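Local coordinates for uncharacterized protein (Desulfotomaculum acetoxidans, PDB 3U4Y), which is of unknown function but folds as a seven-bladed beta-propeller related to the lactonase family, at residues A[46-51]-A[93-98]; A[97-102]-A[133-138]; A[110-115]-A[162-167]. All coordinates share one frame; numbering follows the deposited sequence.

The three contacts lie at two successive blade interfaces of the seven-bladed propeller, and all involve the blade running from strand 89-91 to strand 119-125. Contact 1 joins that blade to the preceding one, contacts 2 and 3 to the following one. Contacts 1 and 2 share strand 97-100 (Phe97 and Ala98); contact 3 uses its sheet neighbour, strand 109-114. Both segments of contact 1 precede those of contact 3; those of contacts 2 and 3 alternate. Centres lie about 10 Å apart for 1 and 2, about 9 Å for 2 and 3 and about 15 Å for 1 and 3. Contact 2 is nearest the molecule's centre and contact 3 farthest out, so one blade meets its neighbours at different depths.

Contact 1: A[46-51]-A[93-98]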
loop_
_atom_site.group_PDB
_atom_site.type_symbol
_atom_site.label_atom_id
_atom_site.label_comp_id
_atom_site.label_asym_id
_atom_site.label_seq_id
_atom_site.Cartn_x
_atom_site.Cartn_y
_atom_site.Cartn_z
ATOM N N ALA A 46 -2.563 -6.228 -3.479
ATOM C CA ALA A 46 -1.229 -6.672 -3.111
ATOM C C ALA A 46 -0.810 -7.687 -4.150
ATOM O O ALA A 46 -1.639 -8.139 -4.923
ATOM C CB ALA A 46 -1.226 -7.286 -1.737
ATOM N N ILE A 47 0.481 -8.001 -4.178
ATOM C CA ILE A 47 1.045 -9.027 -5.054
ATOM C C ILE A 47 2.009 -9.871 -4.241
ATOM O O ILE A 47 2.461 -9.467 -3.178
ATOM C CB ILE A 47 1.761 -8.420 -6.272
ATOM C CG1 ILE A 47 1.877 -9.440 -7.384
ATOM C CG2 ILE A 47 3.125 -7.935 -5.900
ATOM C CD1 ILE A 47 2.224 -8.814 -8.694
ATOM N N THR A 48 2.330 -11.047 -4.738
ATOM C CA THR A 48 3.063 -12.014 -3.927
ATOM C C THR A 48 4.609 -11.951 -4.167
ATOM O O THR A 48 5.048 -11.474 -5.219
ATOM C CB THR A 48 2.338 -13.408 -4.058
ATOM O OG1 THR A 48 1.803 -13.798 -2.782
ATOM C CG2 THR A 48 3.191 -14.517 -4.710
ATOM N N SER A 49 5.433 -12.329 -3.186
ATOM C CA SER A 49 6.897 -12.303 -3.388
ATOM C C SER A 49 7.203 -13.027 -4.668
ATOM O O SER A 49 7.739 -12.468 -5.629
ATOM C CB SER A 49 7.619 -13.070 -2.292
ATOM O OG SER A 49 7.642 -12.359 -1.077
ATOM N N ASP A 50 6.906 -14.323 -4.586
ATOM C CA ASP A 50 6.685 -15.256 -5.685
ATOM C C ASP A 50 6.258 -14.553 -6.975
ATOM O O ASP A 50 6.788 -14.862 -8.045
ATOM C CB ASP A 50 5.626 -16.257 -5.203
ATOM C CG ASP A 50 5.358 -17.354 -6.181
ATOM O OD1 ASP A 50 4.954 -18.450 -5.735
ATOM O OD2 ASP A 50 5.533 -17.130 -7.394
ATOM N N CYS A 51 5.322 -13.604 -6.856
ATOM C CA CYS A 51 4.821 -12.793 -7.980
ATOM C C CYS A 51 3.678 -13.501 -8.719
ATOM O O CYS A 51 3.180 -13.018 -9.747
ATOM C CB CYS A 51 5.946 -12.397 -8.952
ATOM S SG CYS A 51 6.368 -10.639 -8.948
ATOM N N PRO A 93 5.100 -11.647 4.928
ATOM C CA PRO A 93 6.291 -11.706 4.078
ATOM C C PRO A 93 6.457 -13.099 3.460
ATOM O O PRO A 93 7.077 -13.225 2.402
ATOM C CB PRO A 93 7.423 -11.431 5.058
ATOM C CG PRO A 93 6.844 -11.645 6.435
ATOM C CD PRO A 93 5.420 -12.028 6.316
ATOM N N ASP A 94 5.899 -14.123 4.114
ATOM C CA ASP A 94 5.924 -15.492 3.600
ATOM C C ASP A 94 4.827 -15.811 2.578
ATOM O O ASP A 94 4.705 -16.940 2.134
ATOM C CB ASP A 94 5.862 -16.503 4.748
ATOM C CG ASP A 94 4.548 -16.460 5.495
ATOM O OD1 ASP A 94 3.559 -15.933 4.933
ATOM O OD2 ASP A 94 4.499 -16.959 6.642
ATOM N N ASP A 95 4.012 -14.830 2.226
ATOM C CA ASP A 95 3.018 -15.025 1.181
ATOM C C ASP A 95 1.863 -15.939 1.605
ATOM O O ASP A 95 1.019 -16.286 0.789
ATOM C CB ASP A 95 3.684 -15.599 -0.066
ATOM C CG ASP A 95 4.546 -14.583 -0.813
ATOM O OD1 ASP A 95 4.138 -13.412 -0.952
ATOM O OD2 ASP A 95 5.635 -14.970 -1.293
ATOM N N GLN A 96 1.812 -16.327 2.872
ATOM C CA GLN A 96 0.770 -17.243 3.321
ATOM C C GLN A 96 -0.577 -16.548 3.574
ATOM O O GLN A 96 -1.622 -17.102 3.251
ATOM C CB GLN A 96 1.229 -18.013 4.562
ATOM C CG GLN A 96 0.294 -19.119 5.023
ATOM C CD GLN A 96 0.908 -19.986 6.125
ATOM O OE1 GLN A 96 2.089 -19.837 6.470
ATOM N NE2 GLN A 96 0.106 -20.903 6.678
ATOM N N PHE A 97 -0.545 -15.339 4.141
ATOM C CA PHE A 97 -1.764 -14.583 4.481
ATOM C C PHE A 97 -1.835 -13.183 3.901
ATOM O O PHE A 97 -0.815 -12.536 3.669
ATOM C CB PHE A 97 -1.910 -14.426 5.986
ATOM C CG PHE A 97 -1.997 -15.711 6.712
ATOM C CD1 PHE A 97 -3.169 -16.434 6.713
ATOM C CD2 PHE A 97 -0.907 -16.201 7.394
ATOM C CE1 PHE A 97 -3.244 -17.619 7.384
ATOM C CE2 PHE A 97 -0.978 -17.391 8.071
ATOM C CZ PHE A 97 -2.143 -18.098 8.069
ATOM N N ALA A 98 -3.064 -12.717 3.704
ATOM C CA ALA A 98 -3.335 -11.348 3.288
ATOM C C ALA A 98 -4.110 -10.721 4.407
ATOM O O ALA A 98 -4.991 -11.364 4.968
ATOM C CB ALA A 98 -4.166 -11.329 2.029
#
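Two turns from successive blades of the beta-propeller meet here: residues 48-51 follow the first strand of one blade, strand 42-47, and residues 93-96 lead into the second strand of the next, strand 97-100. The two strands themselves stay apart, and nearly everything that crosses passes through the carboxylate of Asp95.

The hydrogen bonds come first. Ser49 N gives its hydrogen to Asp95 OD1 at 2.8 Å, almost straight at 167°, and arrives on the syn lone pair of that oxygen, the side of OD2. The same OD1 also takes a weak bond from Thr48 OG1, 3.0 Å away, so one oxygen receives one good and one weak bond from adjacent residues. Asp95 is placed for this by its first torsion, which sets CG anti to its own carbonyl carbon (chi1 -73°) and sends the carboxylate across to the other turn.

Packing and electrostatics add less. Ser49 CB lies against Asp95 OD2, and Ser49 OG comes within 3.6 Å of Pro93 O. Asp50 contributes a like charge, with its OD1 5.7 Å from Asp95 OD2; this could raise the proton affinity of Asp95 a little, while the N-H of Ser49 should work the other way.

Each turn also has bonds of its own. Cys51 N makes a weak bond back to Thr48 O, and Cys51 is disulfide-bonded to Cys322, which ties this turn to the C-terminal end of the chain. In the other turn Asp94 forms an Asx turn spanning Asp95: Gln96 N donates to Asp94 OD1 at 2.7 Å, reaching it from above the carboxylate plane, 36° out of it.

Contact 2: A[97-102]-A[133-138]; sequences FAVTVT and IAISPN
Adjacent blades of the propeller pack here through four aliphatic side chains, two from each: Val99 and Val101 on one segment, Ile133 and Ile135 on the other. Strand 97-100 and residues 133-135 of strand 130-135 run roughly antiparallel, at 152° between their directions, but their axes come no closer than 8.1 Å. That is too far for paired strands and close for two sheets packed face to face, with side chains rather than backbones meeting between them.

Val99 and Ile133 cross at about a right angle. Ile133 is fully extended, CG1 anti to its backbone N and CD1 anti again beyond it (chi2 178°), so it reaches across the gap with its tip. CD1 ends 3.4 Å from Val99 CG1, the branch that stands anti to the valine's own N.

The other branch of the valine serves a second partner. Ile135 comes at Val99 obliquely, with its CG1 anti to the carbonyl carbon (chi1 -53°), and its CD1 rests 3.8 Å from Val99 CG2, close to CB as well. Val99 thus offers one methyl to each isoleucine tip.

Val101 and Ile133 meet differently, sliding past each other in opposite directions. Val101 CG2 is 3.9 Å from Ile133 CB. Val101 lies along Ile133 from CB to CD1, while Val99 meets its tip, all of it buried and almost wholly apolar.

Around this core, Met110 of strand 109-114 touches Val99, Val101 and Ile133, and Ile158 of strand 152-158 adds to Val99. Asp88 and Asp90 accept hydrogen bonds from the backbone N of Ile133 and Ile135, respectively, while Ala134 turns to the following blade, against Ile181 and Phe183 of strand 178-183.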
loop_
_atom_site.group_PDB
_atom_site.type_symbol
_atom_site.label_atom_id
_atom_site.label_comp_id
_atom_site.label_asym_id
_atom_site.label_seq_id
_atom_site.Cartn_x
_atom_site.Cartn_y
_atom_site.Cartn_z
ATOM N N PHE A 97 -0.545 -15.339 4.141
ATOM C CA PHE A 97 -1.764 -14.583 4.481
ATOM C C PHE A 97 -1.835 -13.183 3.901
ATOM O O PHE A 97 -0.815 -12.536 3.669
ATOM C CB PHE A 97 -1.910 -14.426 5.986
ATOM C CG PHE A 97 -1.997 -15.711 6.712
ATOM C CD1 PHE A 97 -3.169 -16.434 6.713
ATOM C CD2 PHE A 97 -0.907 -16.201 7.394
ATOM C CE1 PHE A 97 -3.244 -17.619 7.384
ATOM C CE2 PHE A 97 -0.978 -17.391 8.071
ATOM C CZ PHE A 97 -2.143 -18.098 8.069
ATOM N N ALA A 98 -3.064 -12.717 3.704
ATOM C CA ALA A 98 -3.335 -11.348 3.288
ATOM C C ALA A 98 -4.110 -10.721 4.407
ATOM O O ALA A 98 -4.991 -11.364 4.968
ATOM C CB ALA A 98 -4.166 -11.329 2.029
ATOM N N VAL A 99 -3.786 -9.476 4.751
ATOM C CA VAL A 99 -4.486 -8.807 5.843
ATOM C C VAL A 99 -5.110 -7.499 5.388
ATOM O O VAL A 99 -4.487 -6.714 4.659
ATOM C CB VAL A 99 -3.588 -8.556 7.045
ATOM C CG1 VAL A 99 -4.394 -7.934 8.127
ATOM C CG2 VAL A 99 -3.008 -9.852 7.548
ATOM N N THR A 100 -6.350 -7.282 5.823
ATOM C CA THR A 100 -7.151 -6.181 5.318
ATOM C C THR A 100 -7.673 -5.286 6.417
ATOM O O THR A 100 -8.012 -5.727 7.513
ATOM C CB THR A 100 -8.367 -6.693 4.561
ATOM O OG1 THR A 100 -8.065 -7.969 3.996
ATOM C CG2 THR A 100 -8.743 -5.728 3.463
ATOM N N VAL A 101 -7.768 -4.011 6.096
ATOM C CA VAL A 101 -8.247 -3.048 7.048
ATOM C C VAL A 101 -9.527 -2.402 6.509
ATOM O O VAL A 101 -9.812 -2.451 5.308
ATOM C CB VAL A 101 -7.117 -2.046 7.374
ATOM C CG1 VAL A 101 -7.615 -0.597 7.409
ATOM C CG2 VAL A 101 -6.451 -2.451 8.670
ATOM N N THR A 102 -10.302 -1.808 7.405
ATOM C CA THR A 102 -11.609 -1.281 7.055
ATOM C C THR A 102 -11.591 -0.202 5.981
ATOM O O THR A 102 -10.584 0.483 5.782
ATOM C CB THR A 102 -12.283 -0.690 8.278
ATOM O OG1 THR A 102 -13.680 -0.517 8.017
ATOM C CG2 THR A 102 -11.646 0.635 8.609
ATOM N N ILE A 133 -2.631 -0.004 6.330
ATOM C CA ILE A 133 -2.053 -1.171 6.992
ATOM C C ILE A 133 -0.650 -1.434 6.464
ATOM O O ILE A 133 -0.306 -1.093 5.319
ATOM C CB ILE A 133 -2.946 -2.445 6.882
ATOM C CG1 ILE A 133 -2.468 -3.536 7.828
ATOM C CG2 ILE A 133 -2.953 -3.004 5.491
ATOM C CD1 ILE A 133 -3.330 -4.762 7.790
ATOM N N ALA A 134 0.163 -2.015 7.331
ATOM C CA ALA A 134 1.514 -2.385 6.980
ATOM C C ALA A 134 1.938 -3.577 7.829
ATOM O O ALA A 134 1.750 -3.593 9.050
ATOM C CB ALA A 134 2.455 -1.216 7.184
ATOM N N ILE A 135 2.496 -4.585 7.169
ATOM C CA ILE A 135 3.032 -5.747 7.867
ATOM C C ILE A 135 4.558 -5.768 7.779
ATOM O O ILE A 135 5.123 -5.617 6.689
ATOM C CB ILE A 135 2.433 -7.052 7.299
ATOM C CG1 ILE A 135 0.905 -6.958 7.313
ATOM C CG2 ILE A 135 2.919 -8.264 8.075
ATOM C CD1 ILE A 135 0.196 -8.088 6.616
ATOM N N SER A 136 5.231 -5.939 8.914
ATOM C CA SER A 136 6.689 -5.993 8.878
ATOM C C SER A 136 7.244 -7.202 8.105
ATOM O O SER A 136 6.808 -8.355 8.300
ATOM C CB SER A 136 7.280 -5.953 10.284
ATOM O OG SER A 136 6.879 -7.090 11.020
ATOM N N PRO A 137 8.222 -6.934 7.228
ATOM C CA PRO A 137 8.896 -7.978 6.458
ATOM C C PRO A 137 9.816 -8.869 7.317
ATOM O O PRO A 137 10.221 -9.903 6.843
ATOM C CB PRO A 137 9.691 -7.179 5.417
ATOM C CG PRO A 137 9.071 -5.762 5.411
ATOM C CD PRO A 137 8.672 -5.584 6.837
ATOM N N ASN A 138 10.132 -8.491 8.552
ATOM C CA ASN A 138 10.919 -9.359 9.439
ATOM C C ASN A 138 10.494 -10.805 9.367
ATOM O O ASN A 138 11.316 -11.689 9.191
ATOM C CB ASN A 138 10.785 -8.969 10.920
ATOM C CG ASN A 138 11.304 -7.586 11.221
ATOM O OD1 ASN A 138 11.087 -7.059 12.316
ATOM N ND2 ASN A 138 11.989 -6.981 10.258
#

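Contact 3: A[110-115]-A[162-167]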
loop_
_atom_site.group_PDB
_atom_site.type_symbol
_atom_site.label_atom_id
_atom_site.label_comp_id
_atom_site.label_asym_id
_atom_site.label_seq_id
_atom_site.Cartn_x
_atom_site.Cartn_y
_atom_site.Cartn_z
HETATM N N MSE A 110 -10.341 -5.632 11.157
HETATM C CA MSE A 110 -9.170 -6.134 10.475
HETATM C C MSE A 110 -9.389 -7.613 10.211
HETATM O O MSE A 110 -9.857 -8.335 11.077
HETATM C CB MSE A 110 -7.929 -5.920 11.329
HETATM C CG MSE A 110 -6.733 -6.719 10.869
HETATM SE SE MSE A 110 -5.134 -6.336 11.908
HETATM C CE MSE A 110 -5.006 -4.466 11.396
ATOM N N GLN A 111 -9.049 -8.066 9.011
ATOM C CA GLN A 111 -9.364 -9.425 8.598
ATOM C C GLN A 111 -8.180 -10.053 7.899
ATOM O O GLN A 111 -7.577 -9.419 7.025
ATOM C CB GLN A 111 -10.538 -9.413 7.620
ATOM C CG GLN A 111 -11.773 -8.658 8.093
ATOM C CD GLN A 111 -12.973 -8.957 7.226
ATOM O OE1 GLN A 111 -13.644 -9.967 7.420
ATOM N NE2 GLN A 111 -13.231 -8.102 6.245
ATOM N N SER A 112 -7.858 -11.293 8.282
ATOM C CA SER A 112 -6.810 -12.081 7.615
ATOM C C SER A 112 -7.393 -13.203 6.772
ATOM O O SER A 112 -8.446 -13.736 7.082
ATOM C CB SER A 112 -5.843 -12.698 8.622
ATOM O OG SER A 112 -6.461 -13.786 9.275
ATOM N N TYR A 113 -6.659 -13.587 5.738
ATOM C CA TYR A 113 -7.154 -14.482 4.708
ATOM C C TYR A 113 -6.071 -15.482 4.286
ATOM O O TYR A 113 -4.978 -15.065 3.899
ATOM C CB TYR A 113 -7.586 -13.614 3.532
ATOM C CG TYR A 113 -7.784 -14.330 2.224
ATOM C CD1 TYR A 113 -9.019 -14.875 1.879
ATOM C CD2 TYR A 113 -6.749 -14.437 1.315
ATOM C CE1 TYR A 113 -9.207 -15.519 0.673
ATOM C CE2 TYR A 113 -6.929 -15.085 0.100
ATOM C CZ TYR A 113 -8.159 -15.620 -0.217
ATOM O OH TYR A 113 -8.320 -16.258 -1.428
ATOM N N SER A 114 -6.367 -16.785 4.368
ATOM C CA SER A 114 -5.398 -17.837 3.998
ATOM C C SER A 114 -5.339 -18.129 2.500
ATOM O O SER A 114 -6.329 -18.537 1.916
ATOM C CB SER A 114 -5.681 -19.144 4.747
ATOM O OG SER A 114 -4.663 -20.113 4.502
ATOM N N PHE A 115 -4.175 -17.941 1.888
ATOM C CA PHE A 115 -3.998 -18.202 0.461
ATOM C C PHE A 115 -4.055 -19.690 0.156
ATOM O O PHE A 115 -4.362 -20.103 -0.967
ATOM C CB PHE A 115 -2.639 -17.700 0.010
ATOM C CG PHE A 115 -2.618 -16.263 -0.408
ATOM C CD1 PHE A 115 -2.759 -15.916 -1.744
ATOM C CD2 PHE A 115 -2.411 -15.258 0.523
ATOM C CE1 PHE A 115 -2.715 -14.596 -2.142
ATOM C CE2 PHE A 115 -2.366 -13.932 0.131
ATOM C CZ PHE A 115 -2.520 -13.604 -1.202
ATOM N N GLY A 162 -2.447 -17.046 11.357
ATOM C CA GLY A 162 -3.269 -16.016 10.742
ATOM C C GLY A 162 -4.203 -15.325 11.724
ATOM O O GLY A 162 -4.859 -14.334 11.396
ATOM N N VAL A 163 -4.259 -15.849 12.940
ATOM C CA VAL A 163 -5.010 -15.222 14.010
ATOM C C VAL A 163 -4.473 -13.811 14.294
ATOM O O VAL A 163 -3.268 -13.603 14.442
ATOM C CB VAL A 163 -4.925 -16.071 15.283
ATOM C CG1 VAL A 163 -6.065 -15.759 16.212
ATOM C CG2 VAL A 163 -4.941 -17.525 14.927
ATOM N N LEU A 164 -5.378 -12.844 14.374
ATOM C CA LEU A 164 -5.011 -11.464 14.652
ATOM C C LEU A 164 -5.165 -11.142 16.135
ATOM O O LEU A 164 -5.980 -11.751 16.829
ATOM C CB LEU A 164 -5.881 -10.530 13.824
ATOM C CG LEU A 164 -5.777 -10.736 12.314
ATOM C CD1 LEU A 164 -6.986 -10.189 11.586
ATOM C CD2 LEU A 164 -4.521 -10.083 11.804
ATOM N N PHE A 165 -4.367 -10.186 16.610
ATOM C CA PHE A 165 -4.384 -9.750 18.005
ATOM C C PHE A 165 -4.267 -8.236 18.099
ATOM O O PHE A 165 -3.636 -7.583 17.266
ATOM C CB PHE A 165 -3.242 -10.383 18.797
ATOM C CG PHE A 165 -3.285 -11.886 18.837
ATOM C CD1 PHE A 165 -3.818 -12.551 19.937
ATOM C CD2 PHE A 165 -2.785 -12.638 17.780
ATOM C CE1 PHE A 165 -3.857 -13.939 19.982
ATOM C CE2 PHE A 165 -2.822 -14.028 17.817
ATOM C CZ PHE A 165 -3.359 -14.677 18.920
ATOM N N ASP A 166 -4.883 -7.684 19.135
ATOM C CA ASP A 166 -4.806 -6.262 19.405
ATOM C C ASP A 166 -3.953 -6.034 20.641
ATOM O O ASP A 166 -4.315 -6.459 21.737
ATOM C CB ASP A 166 -6.201 -5.699 19.639
ATOM C CG ASP A 166 -6.250 -4.187 19.520
ATOM O OD1 ASP A 166 -5.172 -3.547 19.585
ATOM O OD2 ASP A 166 -7.370 -3.644 19.358
ATOM N N THR A 167 -2.819 -5.364 20.470
ATOM C CA THR A 167 -1.968 -5.025 21.608
ATOM C C THR A 167 -2.452 -3.762 22.316
ATOM O O THR A 167 -2.175 -3.567 23.494
ATOM C CB THR A 167 -0.504 -4.859 21.185
ATOM O OG1 THR A 167 -0.355 -3.638 20.452
ATOM C CG2 THR A 167 -0.093 -6.012 20.297
#
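Residues 110-114 of strand 109-114 and residues 164-167 of strand 164-172 run roughly antiparallel, 149° between their directions, with a closest axis approach of 8.6 Å: they belong to successive propeller blades and face each other rather than pairing edge to edge. The backbones come nearest where Ser112 meets Gly162, in the turn just before the second strand, at 6.1 Å between their CA atoms. Gly162 has a positive phi (103°), a backbone shape in which any side chain would collide with the preceding carbonyl oxygen, so glycine suits it.

Ser112 carries the polar part. Its OG lies between its backbone N and carbonyl carbon and donates to Gly162 O at 2.7 Å, approaching from above the carbonyl plane, 34° out of it. Beside this bond Leu164 supplies the apolar part. Its CD1 sits 3.5 Å from Met110 O and 3.6 Å from Met110 CG, and is close to Ser112 as well. Met110, a selenomethionine, extends from its backbone with CG anti to N and then bends at its third torsion, leaving SE 3.8 Å from Leu164 CD2, so the leucine's two methyls meet successive parts of one chain. Ile158 of strand 152-158 also touches Leu164.

An alanine at Ser112 would remove OG and with it this donor to Gly162 O, and would probably hold the turn less firmly to the neighbouring blade. Chemically, then, one buried side-chain-to-backbone bond, the only one between the two segments, joins the turn to the facing blade beside mainly apolar packing.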